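Local coordinates for protein 2-aminomuconate 6-semialdehyde dehydrogenase (Burkholderia cenocepacia, PDB 4U3W) that probably catalyses the NAD-dependent oxidation of 2-aminomuconate 6-semialdehyde to 2-aminomuconate, as a tetrameric member of the aldehyde dehydrogenase family, at residues 206-209 / 210-214; 317-320 / 321-325; 358-361 / 362-365; 378-381 / 382-386. One frame throughout, in Å; residues are numbered along the deposited sequence.

Contact 1: residues 206-209 / 210-214; sequences TLLA and EVMHD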
# COMPACT_ATOMS: atom_id res chain seq x y z
N THR A 206 -32.85 6.47 -17.49
CA THR A 206 -33.76 7.58 -17.26
C THR A 206 -34.33 7.51 -15.82
O THR A 206 -34.45 8.56 -15.15
CB THR A 206 -34.93 7.60 -18.29
OG1 THR A 206 -34.39 7.56 -19.63
CG2 THR A 206 -35.76 8.94 -18.15
N LEU A 207 -34.63 6.30 -15.33
CA LEU A 207 -35.09 6.17 -13.94
C LEU A 207 -34.00 6.59 -13.01
O LEU A 207 -34.26 7.21 -11.93
CB LEU A 207 -35.51 4.70 -13.65
CG LEU A 207 -36.79 4.26 -14.36
CD1 LEU A 207 -37.15 2.84 -13.93
CD2 LEU A 207 -37.89 5.22 -13.96
N LEU A 208 -32.76 6.28 -13.38
CA LEU A 208 -31.63 6.72 -12.52
C LEU A 208 -31.58 8.28 -12.43
O LEU A 208 -31.37 8.87 -11.35
CB LEU A 208 -30.30 6.16 -13.02
CG LEU A 208 -29.05 6.53 -12.18
CD1 LEU A 208 -29.21 5.98 -10.75
CD2 LEU A 208 -27.74 5.98 -12.78
N ALA A 209 -31.79 8.95 -13.56
CA ALA A 209 -31.90 10.41 -13.54
C ALA A 209 -33.01 10.89 -12.59
O ALA A 209 -32.81 11.86 -11.90
CB ALA A 209 -32.17 10.96 -15.01
N GLU A 210 -34.18 10.23 -12.60
CA GLU A 210 -35.26 10.60 -11.67
C GLU A 210 -34.83 10.46 -10.22
O GLU A 210 -35.18 11.30 -9.35
CB GLU A 210 -36.50 9.71 -11.90
CG GLU A 210 -37.10 9.92 -13.28
CD GLU A 210 -38.36 9.11 -13.53
OE1 GLU A 210 -38.96 8.60 -12.55
OE2 GLU A 210 -38.78 9.00 -14.71
N VAL A 211 -34.06 9.42 -9.94
CA VAL A 211 -33.54 9.24 -8.57
C VAL A 211 -32.56 10.38 -8.21
O VAL A 211 -32.66 10.96 -7.11
CB VAL A 211 -32.87 7.83 -8.38
CG1 VAL A 211 -32.12 7.79 -7.01
CG2 VAL A 211 -33.96 6.76 -8.41
N MET A 212 -31.63 10.69 -9.12
CA MET A 212 -30.71 11.83 -8.96
C MET A 212 -31.48 13.11 -8.60
O MET A 212 -31.08 13.88 -7.71
CB MET A 212 -29.88 12.12 -10.25
CG MET A 212 -29.01 10.93 -10.74
SD MET A 212 -27.76 10.50 -9.46
CE MET A 212 -26.83 9.22 -10.30
N HIS A 213 -32.54 13.35 -9.36
CA HIS A 213 -33.42 14.49 -9.17
C HIS A 213 -34.13 14.44 -7.81
O HIS A 213 -34.16 15.44 -7.09
CB HIS A 213 -34.46 14.53 -10.31
CG HIS A 213 -35.19 15.83 -10.38
ND1 HIS A 213 -34.55 17.03 -10.61
CD2 HIS A 213 -36.50 16.14 -10.25
CE1 HIS A 213 -35.43 18.01 -10.61
NE2 HIS A 213 -36.62 17.50 -10.41
N ASP A 214 -34.69 13.28 -7.46
CA ASP A 214 -35.46 13.18 -6.23
C ASP A 214 -34.58 13.31 -4.98
O ASP A 214 -35.02 13.91 -3.98
CB ASP A 214 -36.27 11.87 -6.20
CG ASP A 214 -37.51 11.92 -7.08
OD1 ASP A 214 -37.92 13.04 -7.51
OD2 ASP A 214 -38.08 10.83 -7.37

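Contact 2: residues 317-320 / 321-325; sequences PIFE and RFVAA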
# COMPACT_ATOMS: atom_id res chain seq x y z
N PRO A 317 -9.49 -36.75 -23.82
CA PRO A 317 -10.21 -37.91 -23.26
C PRO A 317 -11.64 -37.66 -22.75
O PRO A 317 -12.41 -38.62 -22.65
CB PRO A 317 -9.31 -38.35 -22.08
CG PRO A 317 -7.98 -37.86 -22.43
CD PRO A 317 -8.19 -36.54 -23.14
N ILE A 318 -12.03 -36.42 -22.44
CA ILE A 318 -13.40 -36.18 -22.01
C ILE A 318 -14.19 -35.36 -23.04
O ILE A 318 -15.30 -34.91 -22.74
CB ILE A 318 -13.47 -35.45 -20.64
CG1 ILE A 318 -12.64 -34.16 -20.66
CG2 ILE A 318 -13.02 -36.35 -19.48
CD1 ILE A 318 -13.05 -33.18 -19.57
N PHE A 319 -13.61 -35.13 -24.22
CA PHE A 319 -14.22 -34.19 -25.19
C PHE A 319 -15.63 -34.63 -25.61
O PHE A 319 -16.59 -33.86 -25.49
CB PHE A 319 -13.30 -34.03 -26.42
CG PHE A 319 -13.91 -33.25 -27.57
CD1 PHE A 319 -13.96 -31.86 -27.56
CD2 PHE A 319 -14.39 -33.91 -28.68
CE1 PHE A 319 -14.50 -31.16 -28.65
CE2 PHE A 319 -14.94 -33.21 -29.74
CZ PHE A 319 -15.00 -31.83 -29.72
N GLU A 320 -15.78 -35.87 -26.05
CA GLU A 320 -17.09 -36.33 -26.56
C GLU A 320 -18.18 -36.31 -25.50
O GLU A 320 -19.29 -35.85 -25.76
CB GLU A 320 -16.97 -37.74 -27.17
CG GLU A 320 -16.20 -37.74 -28.47
CD GLU A 320 -16.52 -38.95 -29.36
OE1 GLU A 320 -17.46 -39.73 -29.05
OE2 GLU A 320 -15.83 -39.09 -30.39
N ARG A 321 -17.85 -36.79 -24.31
CA ARG A 321 -18.77 -36.75 -23.16
C ARG A 321 -19.13 -35.31 -22.79
O ARG A 321 -20.29 -35.04 -22.43
CB ARG A 321 -18.14 -37.42 -21.92
CG ARG A 321 -17.95 -38.89 -22.03
CD ARG A 321 -17.41 -39.50 -20.70
NE ARG A 321 -18.04 -38.90 -19.51
CZ ARG A 321 -17.39 -38.33 -18.49
NH1 ARG A 321 -16.07 -38.25 -18.47
NH2 ARG A 321 -18.09 -37.83 -17.48
N PHE A 322 -18.15 -34.41 -22.84
CA PHE A 322 -18.42 -33.01 -22.51
C PHE A 322 -19.40 -32.41 -23.53
O PHE A 322 -20.37 -31.74 -23.17
CB PHE A 322 -17.13 -32.18 -22.46
CG PHE A 322 -17.32 -30.77 -21.94
CD1 PHE A 322 -17.68 -29.73 -22.80
CD2 PHE A 322 -17.17 -30.50 -20.59
CE1 PHE A 322 -17.87 -28.41 -22.29
CE2 PHE A 322 -17.36 -29.20 -20.07
CZ PHE A 322 -17.69 -28.17 -20.93
N VAL A 323 -19.14 -32.63 -24.80
CA VAL A 323 -20.03 -32.05 -25.82
C VAL A 323 -21.46 -32.56 -25.61
O VAL A 323 -22.41 -31.80 -25.58
CB VAL A 323 -19.55 -32.37 -27.24
CG1 VAL A 323 -20.56 -31.79 -28.24
CG2 VAL A 323 -18.17 -31.78 -27.50
N ALA A 324 -21.60 -33.88 -25.42
CA ALA A 324 -22.91 -34.49 -25.21
C ALA A 324 -23.63 -33.94 -23.98
O ALA A 324 -24.81 -33.64 -24.07
CB ALA A 324 -22.76 -36.05 -25.09
N ALA A 325 -22.95 -33.80 -22.84
CA ALA A 325 -23.59 -33.23 -21.63
C ALA A 325 -23.99 -31.77 -21.79
O ALA A 325 -25.04 -31.32 -21.30
CB ALA A 325 -22.66 -33.34 -20.41
O HOH W 1 -15.17 -38.35 -24.15
O HOH W 2 -14.40 -39.61 -20.77

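Contact 3: residues 358-361 / 362-365; sequences LSYF and RLAV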
# COMPACT_ATOMS: atom_id res chain seq x y z
N LEU A 358 -27.28 -14.30 -36.92
CA LEU A 358 -27.71 -15.36 -37.83
C LEU A 358 -26.82 -15.44 -39.08
O LEU A 358 -26.66 -16.50 -39.67
CB LEU A 358 -29.19 -15.17 -38.21
CG LEU A 358 -30.15 -15.46 -37.05
CD1 LEU A 358 -31.57 -15.18 -37.46
CD2 LEU A 358 -30.07 -16.90 -36.54
N SER A 359 -26.21 -14.32 -39.44
CA SER A 359 -25.23 -14.31 -40.51
C SER A 359 -23.93 -15.01 -40.12
O SER A 359 -23.27 -15.66 -40.95
CB SER A 359 -24.93 -12.86 -40.92
OG SER A 359 -23.91 -12.85 -41.88
N TYR A 360 -23.52 -14.88 -38.86
CA TYR A 360 -22.42 -15.73 -38.41
C TYR A 360 -22.84 -17.19 -38.37
O TYR A 360 -22.00 -18.06 -38.63
CB TYR A 360 -21.92 -15.32 -37.02
CG TYR A 360 -20.88 -14.24 -37.11
CD1 TYR A 360 -19.60 -14.54 -37.57
CD2 TYR A 360 -21.16 -12.94 -36.74
CE1 TYR A 360 -18.64 -13.57 -37.69
CE2 TYR A 360 -20.19 -11.95 -36.85
CZ TYR A 360 -18.94 -12.28 -37.32
OH TYR A 360 -17.96 -11.31 -37.41
N PHE A 361 -24.10 -17.46 -38.04
CA PHE A 361 -24.52 -18.87 -37.96
C PHE A 361 -24.39 -19.51 -39.33
O PHE A 361 -23.90 -20.64 -39.45
CB PHE A 361 -25.95 -19.02 -37.46
CG PHE A 361 -26.08 -18.86 -35.95
CD1 PHE A 361 -25.01 -18.42 -35.19
CD2 PHE A 361 -27.27 -19.16 -35.31
CE1 PHE A 361 -25.14 -18.27 -33.84
CE2 PHE A 361 -27.39 -19.03 -33.97
CZ PHE A 361 -26.33 -18.57 -33.23
N ARG A 362 -24.79 -18.76 -40.38
CA ARG A 362 -24.61 -19.23 -41.74
C ARG A 362 -23.13 -19.34 -42.11
O ARG A 362 -22.72 -20.30 -42.76
CB ARG A 362 -25.36 -18.31 -42.76
CG ARG A 362 -26.88 -18.35 -42.62
CD ARG A 362 -27.63 -17.65 -43.78
NE ARG A 362 -27.35 -16.22 -43.90
CZ ARG A 362 -27.92 -15.27 -43.16
NH1 ARG A 362 -28.79 -15.60 -42.20
NH2 ARG A 362 -27.61 -13.99 -43.36
N LEU A 363 -22.32 -18.36 -41.70
CA LEU A 363 -20.87 -18.45 -41.99
C LEU A 363 -20.20 -19.68 -41.36
O LEU A 363 -19.37 -20.32 -42.01
CB LEU A 363 -20.16 -17.18 -41.52
CG LEU A 363 -18.65 -17.19 -41.73
CD1 LEU A 363 -18.28 -17.33 -43.20
CD2 LEU A 363 -17.97 -16.00 -41.09
N ALA A 364 -20.54 -20.02 -40.10
CA ALA A 364 -19.98 -21.22 -39.44
C ALA A 364 -20.25 -22.45 -40.28
O ALA A 364 -19.35 -23.28 -40.50
CB ALA A 364 -20.55 -21.41 -38.02
N VAL A 365 -21.48 -22.58 -40.77
CA VAL A 365 -21.81 -23.72 -41.63
C VAL A 365 -20.95 -23.75 -42.94
O VAL A 365 -20.47 -24.83 -43.35
CB VAL A 365 -23.33 -23.73 -42.01
CG1 VAL A 365 -23.62 -24.76 -43.09
CG2 VAL A 365 -24.18 -24.01 -40.80

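Contact 4: residues 378-381 / 382-386; sequences PSFG and DARDD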
# COMPACT_ATOMS: atom_id res chain seq x y z
N PRO A 378 -36.05 -19.63 -32.84
CA PRO A 378 -37.24 -20.46 -32.62
C PRO A 378 -38.41 -20.02 -33.48
O PRO A 378 -38.41 -18.96 -34.11
CB PRO A 378 -37.54 -20.22 -31.14
CG PRO A 378 -37.04 -18.82 -30.89
CD PRO A 378 -35.75 -18.78 -31.68
N SER A 379 -39.44 -20.85 -33.54
CA SER A 379 -40.65 -20.44 -34.24
C SER A 379 -41.85 -20.59 -33.26
O SER A 379 -42.24 -21.74 -32.89
CB SER A 379 -40.78 -21.32 -35.49
OG SER A 379 -42.00 -21.11 -36.09
N PHE A 380 -42.47 -19.46 -32.89
CA PHE A 380 -43.52 -19.43 -31.86
C PHE A 380 -44.94 -19.41 -32.42
O PHE A 380 -45.86 -19.89 -31.79
CB PHE A 380 -43.38 -18.18 -30.96
CG PHE A 380 -42.12 -18.16 -30.12
CD1 PHE A 380 -42.01 -18.99 -29.03
CD2 PHE A 380 -41.11 -17.24 -30.38
CE1 PHE A 380 -40.86 -18.97 -28.21
CE2 PHE A 380 -39.97 -17.18 -29.57
CZ PHE A 380 -39.85 -18.01 -28.49
N GLY A 381 -45.16 -18.75 -33.56
CA GLY A 381 -46.51 -18.65 -34.09
C GLY A 381 -47.35 -17.57 -33.43
O GLY A 381 -48.58 -17.59 -33.53
N ASP A 382 -46.71 -16.61 -32.79
CA ASP A 382 -47.43 -15.43 -32.30
C ASP A 382 -46.43 -14.25 -32.32
O ASP A 382 -45.35 -14.38 -32.92
CB ASP A 382 -48.02 -15.65 -30.88
CG ASP A 382 -46.98 -16.09 -29.84
OD1 ASP A 382 -45.81 -15.64 -29.90
OD2 ASP A 382 -47.32 -16.92 -28.93
N ALA A 383 -46.75 -13.16 -31.64
CA ALA A 383 -45.95 -11.93 -31.75
C ALA A 383 -44.51 -12.08 -31.21
O ALA A 383 -43.69 -11.27 -31.53
CB ALA A 383 -46.68 -10.77 -31.06
N ARG A 384 -44.21 -13.12 -30.43
CA ARG A 384 -42.83 -13.34 -30.02
C ARG A 384 -41.93 -13.54 -31.27
O ARG A 384 -40.70 -13.33 -31.22
CB ARG A 384 -42.73 -14.54 -29.07
CG ARG A 384 -43.36 -14.28 -27.68
CD ARG A 384 -43.42 -15.59 -26.87
NE ARG A 384 -44.34 -16.55 -27.50
CZ ARG A 384 -44.52 -17.80 -27.06
NH1 ARG A 384 -43.89 -18.24 -25.97
NH2 ARG A 384 -45.35 -18.61 -27.71
N ASP A 385 -42.54 -13.94 -32.40
CA ASP A 385 -41.78 -14.09 -33.62
C ASP A 385 -41.40 -12.73 -34.17
O ASP A 385 -40.61 -12.67 -35.10
CB ASP A 385 -42.55 -14.87 -34.72
CG ASP A 385 -42.69 -16.35 -34.41
OD1 ASP A 385 -41.81 -16.88 -33.70
OD2 ASP A 385 -43.64 -17.00 -34.91
N ASP A 386 -42.04 -11.66 -33.70
CA ASP A 386 -41.70 -10.31 -34.16
C ASP A 386 -40.55 -9.72 -33.34
O ASP A 386 -40.07 -8.60 -33.63
CB ASP A 386 -42.90 -9.38 -34.07
CG ASP A 386 -44.03 -9.82 -35.04
OD1 ASP A 386 -43.73 -10.56 -36.00
OD2 ASP A 386 -45.17 -9.39 -34.84
O HOH W 3 -38.98 -16.37 -33.28
O HOH W 4 -42.42 -18.82 -36.81

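Contact 1: residues 206-209 / 210-214
Leu208 and Met212, one helical turn apart, make the main apolar contact: the terminal methyl CE of Met212 lies 4.0 Å from CG of Leu208 and the same distance from its CD1. The methionine chain bends at its second torsion (chi2 -62°), and from there the terminal methyl comes to rest against the leucine. Both suit a buried face, the branched leucine giving bulk and the flexible methionine fitting its end to it; Phe179, Thr180, Val183 and Leu187 of helix 175-188 pack on the pair. Ala209, buried against Phe222 and Leu224 of strand 222-224, offers just a methyl where the helix meets the sheet.

A mixed contact joins Leu207 and Glu210 on a less buried side. CD2 of Leu207 comes within 3.8 Å of OE1 of Glu210, whose chain is extended. That carboxylate forms a salt bridge with Arg98, while His213 ND1 hydrogen-bonds Tyr27 OH and Thr206 OG1 hydrogen-bonds Pro202 O and His226 NE2.

Four backbone bonds hold the turns, from the N-H groups of Glu210, Val211, Met212 and His213. Met212 N donates to Leu208 O at 2.9 Å, and His213 N reaches Ala209 O at 3.0 Å.

This is the i to i+4 pattern of a regular alpha-helix, here the crossover helix of the beta-alpha-beta unit 192-196, 203-214, 222-224.

Contact 2: residues 317-320 / 321-325
Arg321 reaches back from the first turn of its helix toward Ile318, and its chain can be followed outward. CB lies 3.9 Å from Ile318 O, beside the start of the helix. CG, anti to the carbonyl carbon (chi1 -68°), heads back toward the N-terminal end, and CD continues it until a bend at chi3 (40°) turns the guanidinium so that NH1 comes near Ile318. There NH1 is 3.7 Å from CG2 of Ile318, the methyl standing oblique to the guanidinium plane. The same NH1 donates to a water lying in that plane, 3.2 Å away, and the water in turn donates to Pro317 O. A second water links the same carbonyl to Arg321 N. An arginine suits this exposed place because its long chain carries NH1 back to both the Ile318 methyl and a water; the group also makes a cation-pi contact with Phe287.

Ile318 is the N-cap residue of helix 319-331, which lies against the seven-stranded sheet, and its carbonyl accepts the first of the turn's bonds, from Phe322 N at 2.9 Å. Its own side chain is buried against Val281 of strand 277-281, where Phe322 also packs, so a branched apolar residue fits the spot.

On another side, Val323 CG2 sits over one face of the Phe319 ring, 4.0 Å from the centroid and 16° off the normal, a CH-pi contact displaced toward the rim. The two side chains run alongside each other, and both pack on Ile416 of strand 413-419.

Contact 3: residues 358-361 / 362-365
Helix 351-366 carries this contact in its last turns, where Arg362 folds back over Leu358 and Ser359 and Leu363 lies beside Tyr360. The arginine bends at its third torsion (chi3 -62°), which lays the guanidinium against the helix backbone with one face over CA of Ser359, 3.7 Å above the plane. NH2 also approaches Ser359 CB at 3.8 Å, while NH1 is near Leu358 O at an angle too poor for a hydrogen bond. That oxygen is instead taken by Arg362 N at 3.0 Å. A flat charged group suits this exposed surface, where a small serine lets it come down onto the main chain.

Tyr360 and Leu363 point the same way, CD1 of the ring 4.1 Å from CD2 of the leucine, an apolar contact made obliquely to the ring. The phenol OH goes on to hydrogen-bond Glu407. Ala364 N to Tyr360 O is 2.9 Å; the next backbone bond, Val365 N to Phe361 O, is weak at 3.4 Å.

Leu363 and the small Ala364 pack on Cys404 of helix 403-406, and the buried Phe361 meets Trp395 of strand 393-396, ring planes nearly perpendicular.

Contact 4: residues 378-381 / 382-386
Phe380 lies with one ring face over the side chain of Arg384, whose CD stands above the ring centre, 4.2 Å from the centroid and 8° off the normal, in a CH-pi contact. The guanidinium continues over the same face on the CD1 side, its CZ 3.4 Å from Phe380 CD1 and its plane 27° from that of the ring; Pro378 CB lies near the rim of the opposite face. The overlap belongs to a surface loop between strands 370-373 and 393-396, in which Asp382 starts an Asx turn leading into a short 3-10 segment.

Asp382 OD1 accepts from Arg384 N, closing that turn, and also from Arg384 NE at 3.0 Å, almost straight. With NH2 bound to OD2, the salt bridge is side-on and fixes the rotation of the guanidinium that rests on the ring. The short aspartate keeps OD1 close to the backbone N two residues on while both oxygens face the guanidinium.

Asp385 binds back to the start of the turn. Its carboxylate takes two successive backbone N-H groups, and Gly381, at positive phi (81°), suits a bend where a side chain would be jammed against the preceding carbonyl. Phe380 N meets the syn lone pair of OD1 at 2.8 Å, while Gly381 N reaches OD2 at 2.7 Å from above the carboxylate plane.

From the N terminus the four contacts come strictly in series, and none nests in or crosses another. Contact 1 lies in the crossover helix between the parallel strands 192-196 and 222-224. Contact 2 begins helix 319-331, straight after strand 309-315 of the seven-stranded sheet, with its centre about 49 Å from that of contact 1 and beyond the chain's centre. Contact 3 is in the next helix, 351-366, which leads to strand 370-373, outermost of its sheet within the chain. Contact 4 ties a turn within the loop from that strand to its antiparallel neighbour 393-396; its nearest atoms are about 8 Å from contact 3, and Arg351, at the start of the helix of contact 3, hydrogen-bonds Asp385 O.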